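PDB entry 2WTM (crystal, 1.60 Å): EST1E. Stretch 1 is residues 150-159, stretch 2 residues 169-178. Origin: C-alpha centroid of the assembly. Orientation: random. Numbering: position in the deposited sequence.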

# COMPACT_ATOMS: atom_id res chain seq x y z
N LYS A 150 4.32 21.93 -6.47
CA LYS A 150 3.36 22.29 -5.43
C LYS A 150 1.93 22.20 -5.91
O LYS A 150 1.58 22.60 -7.02
CB LYS A 150 3.67 23.72 -4.92
CG LYS A 150 5.08 23.78 -4.32
CD LYS A 150 5.22 24.89 -3.24
CE LYS A 150 4.80 24.40 -1.77
NZ LYS A 150 5.89 23.64 -0.96
N PHE A 151 1.03 21.74 -5.03
CA PHE A 151 -0.38 21.53 -5.41
C PHE A 151 -1.20 21.54 -4.14
O PHE A 151 -0.62 21.63 -3.06
CB PHE A 151 -0.57 20.18 -6.18
CG PHE A 151 0.10 19.03 -5.49
CD1 PHE A 151 -0.55 18.38 -4.42
CD2 PHE A 151 1.38 18.65 -5.83
CE1 PHE A 151 0.10 17.36 -3.71
CE2 PHE A 151 2.03 17.68 -5.15
CZ PHE A 151 1.39 17.01 -4.06
N ASP A 152 -2.52 21.47 -4.29
CA ASP A 152 -3.46 21.45 -3.16
C ASP A 152 -3.51 20.00 -2.69
O ASP A 152 -3.88 19.10 -3.50
CB ASP A 152 -4.86 21.85 -3.63
CG ASP A 152 -5.87 21.91 -2.49
OD1 ASP A 152 -5.60 21.43 -1.36
OD2 ASP A 152 -6.98 22.51 -2.73
N PRO A 153 -3.07 19.77 -1.44
CA PRO A 153 -3.07 18.36 -0.99
C PRO A 153 -4.45 17.77 -0.76
O PRO A 153 -4.58 16.57 -0.53
CB PRO A 153 -2.28 18.39 0.30
CG PRO A 153 -2.56 19.80 0.87
CD PRO A 153 -2.58 20.68 -0.40
N GLU A 154 -5.50 18.60 -0.77
CA GLU A 154 -6.85 18.18 -0.68
C GLU A 154 -7.59 18.24 -2.02
O GLU A 154 -8.78 17.94 -2.06
CB GLU A 154 -7.59 19.10 0.32
CG GLU A 154 -6.97 19.11 1.70
CD GLU A 154 -6.92 17.73 2.33
OE1 GLU A 154 -7.92 17.03 2.18
OE2 GLU A 154 -5.92 17.42 3.00
N ASN A 155 -6.92 18.62 -3.11
CA ASN A 155 -7.51 18.52 -4.44
C ASN A 155 -6.35 18.22 -5.37
O ASN A 155 -5.80 19.04 -6.12
CB ASN A 155 -8.25 19.80 -4.84
CG ASN A 155 -9.52 20.02 -4.01
OD1 ASN A 155 -10.52 19.26 -4.14
ND2 ASN A 155 -9.46 20.99 -3.10
N ILE A 156 -5.91 17.01 -5.20
CA ILE A 156 -4.68 16.52 -5.85
C ILE A 156 -4.91 16.48 -7.37
O ILE A 156 -5.95 16.01 -7.82
CB ILE A 156 -4.38 15.11 -5.33
CG1 ILE A 156 -3.95 15.18 -3.88
CG2 ILE A 156 -3.27 14.34 -6.15
CD1 ILE A 156 -3.93 13.86 -3.18
N PRO A 157 -3.93 16.93 -8.13
CA PRO A 157 -4.13 16.83 -9.56
C PRO A 157 -4.27 15.41 -10.11
O PRO A 157 -3.63 14.48 -9.62
CB PRO A 157 -2.89 17.44 -10.15
CG PRO A 157 -2.13 18.00 -9.06
CD PRO A 157 -2.63 17.52 -7.78
N ASP A 158 -4.95 15.27 -11.23
CA ASP A 158 -5.06 13.95 -11.86
C ASP A 158 -3.69 13.48 -12.37
O ASP A 158 -3.41 12.28 -12.39
CB ASP A 158 -6.03 13.97 -13.03
CG ASP A 158 -7.49 14.06 -12.62
OD1 ASP A 158 -7.89 13.68 -11.47
OD2 ASP A 158 -8.25 14.49 -13.53
N GLU A 159 -2.89 14.42 -12.86
CA GLU A 159 -1.60 14.10 -13.45
C GLU A 159 -0.60 15.23 -13.18
O GLU A 159 -0.98 16.42 -13.20
CB GLU A 159 -1.79 13.90 -14.94
CG GLU A 159 -0.52 13.42 -15.64
CD GLU A 159 -0.72 13.30 -17.15
OE1 GLU A 159 -1.50 12.45 -17.59
OE2 GLU A 159 -0.12 14.07 -17.91
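Stretch 2, residues 169-178: KGNYVRVAQT

Stretch 2 packs against stretch 1 as a short helix laid along an irregular segment that includes a type I turn, an apolar contact centred on Ile156 and pinned near its two ends by one hydrogen bond each, with 433 Å² buried in all.

The two stretches run in roughly opposite directions. Glu159 and Lys169 form an antiparallel bridge of the non-hydrogen-bonded kind, their CA atoms 4.4 Å apart and their side chains on the same face of the sheet. One residue further on, the CA atoms of Asp158 and Gly170 are 4.9 Å apart, and Gly170 N donates to Asp158 O at 3.0 Å. The same carbonyl also receives a CA-H...O contact from Lys169, with CA 3.4 Å from Asp158 O. Stretch 2 then continues into a helix that includes residues 171-176. At this end Tyr172 N donates to Lys169 O at 3.0 Å and Arg174 N to Gly170 O at 3.0 Å.

Gly170 lies buried where this turn meets stretch 1. Its CA is 3.3 Å from Pro157 O in a second CA-H...O contact, and its O is 3.6 Å from Ile156 CG2. The fit depends on the absence of a side chain: a CB in ideal position would lie 2.0 Å from Pro157 O and 2.8 Å from Ile156 CG2, a clash with both.

From here stretch 2 presents Gly170, Val173, Arg174 and Gln177 to stretch 1, a spacing of three and four residues that keeps them on one side. Ile156, which has the largest covered area of any residue in the contact, reaches all four. Its CB points toward the helix, and CD1 lies 3.7 Å from Val173 CG1, 3.8 Å from Arg174 CG and 3.9 Å from Gln177 OE1. Val173 CG1 also meets Phe151, at 3.7 Å from CE1 and oblique to the ring, so the valine methyl touches both apolar side chains. The CA-to-CB bond of Arg174 points sideways to stretch 1, but the end of the side chain comes nearer, and Ile156 CB lies over one face of the guanidinium. Water 1 ties this group in further: it accepts from Arg174 NH2 at 3.0 Å and donates to Ile156 O at 2.9 Å and to Asp158 OD1 at 2.6 Å.

The second direct hydrogen bond is made by Gln177, whose NE2 donates to Pro153 O at 3.1 Å with an almost linear N-H...O angle of 177°. That carbonyl belongs to a type I turn from Asp152 to Asn155, closed by Asn155 N donating to Asp152 O at 3.1 Å. The Asp152 side chain braces the turn, with OD1 accepting from Glu154 N and OD2 from Asn155 ND2, each at 2.9 Å. The helix face carrying Tyr172, Val175 and Ala176 makes no contact with stretch 1.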

# COMPACT_ATOMS: atom_id res chain seq x y z
N LYS A 169 0.48 9.93 -12.30
CA LYS A 169 -0.89 10.09 -11.81
C LYS A 169 -0.93 10.52 -10.37
O LYS A 169 -0.09 10.19 -9.56
CB LYS A 169 -1.68 8.80 -12.02
CG LYS A 169 -1.93 8.46 -13.47
CD LYS A 169 -2.69 7.23 -13.65
CE LYS A 169 -2.94 7.04 -15.21
NZ LYS A 169 -3.51 5.65 -15.43
N GLY A 170 -1.95 11.31 -10.01
CA GLY A 170 -2.03 11.80 -8.62
C GLY A 170 -2.29 10.71 -7.62
O GLY A 170 -2.06 10.92 -6.43
N ASN A 171 -2.60 9.52 -8.10
CA ASN A 171 -2.69 8.37 -7.20
C ASN A 171 -1.35 8.18 -6.43
O ASN A 171 -1.33 7.73 -5.29
CB ASN A 171 -2.94 7.05 -7.98
CG ASN A 171 -4.34 6.99 -8.55
OD1 ASN A 171 -5.21 7.79 -8.15
ND2 ASN A 171 -4.58 6.09 -9.51
N TYR A 172 -0.22 8.46 -7.07
CA TYR A 172 1.09 8.39 -6.38
C TYR A 172 0.95 9.21 -5.06
O TYR A 172 1.38 8.72 -4.00
CB TYR A 172 2.24 8.92 -7.27
CG TYR A 172 3.57 8.94 -6.53
CD1 TYR A 172 4.54 8.03 -6.75
CD2 TYR A 172 3.81 9.89 -5.56
CE1 TYR A 172 5.68 8.03 -6.01
CE2 TYR A 172 4.95 9.91 -4.81
CZ TYR A 172 5.92 8.98 -5.05
OH TYR A 172 7.11 8.99 -4.33
N VAL A 173 0.45 10.44 -5.16
CA VAL A 173 0.27 11.33 -4.00
C VAL A 173 -0.79 10.83 -2.99
O VAL A 173 -0.53 10.82 -1.80
CB VAL A 173 -0.07 12.79 -4.43
CG1 VAL A 173 -0.27 13.73 -3.23
CG2 VAL A 173 1.04 13.28 -5.41
N ARG A 174 -1.93 10.37 -3.51
CA ARG A 174 -2.98 9.77 -2.65
C ARG A 174 -2.43 8.67 -1.75
O ARG A 174 -2.75 8.57 -0.60
CB ARG A 174 -4.12 9.29 -3.49
CG ARG A 174 -4.79 10.35 -4.33
CD ARG A 174 -5.99 9.91 -5.05
NE ARG A 174 -6.57 10.95 -5.88
CZ ARG A 174 -7.47 11.82 -5.46
NH1 ARG A 174 -7.91 11.75 -4.21
NH2 ARG A 174 -7.97 12.75 -6.28
N VAL A 175 -1.57 7.82 -2.35
CA VAL A 175 -0.93 6.74 -1.62
C VAL A 175 0.12 7.26 -0.66
O VAL A 175 0.21 6.88 0.49
CB VAL A 175 -0.32 5.73 -2.61
CG1 VAL A 175 0.61 4.79 -1.92
CG2 VAL A 175 -1.42 4.99 -3.37
N ALA A 176 0.99 8.12 -1.14
CA ALA A 176 2.10 8.62 -0.33
C ALA A 176 1.61 9.28 0.95
O ALA A 176 2.22 9.17 2.03
CB ALA A 176 2.97 9.60 -1.11
N GLN A 177 0.56 10.05 0.80
CA GLN A 177 0.04 10.75 1.94
C GLN A 177 -0.34 9.82 3.12
O GLN A 177 -0.40 10.28 4.29
CB GLN A 177 -1.20 11.55 1.51
CG GLN A 177 -0.94 12.82 0.71
CD GLN A 177 -2.22 13.59 0.46
OE1 GLN A 177 -3.30 13.05 0.54
NE2 GLN A 177 -2.08 14.87 0.09
N THR A 178 -0.63 8.54 2.82
CA THR A 178 -1.12 7.63 3.87
C THR A 178 0.00 7.12 4.77
O THR A 178 -0.22 6.52 5.82
CB THR A 178 -1.85 6.49 3.31
OG1 THR A 178 -0.94 5.52 2.73
CG2 THR A 178 -2.96 6.93 2.36
O HOH W 1 -6.93 13.59 -9.02
O HOH W 2 -4.72 10.22 -10.65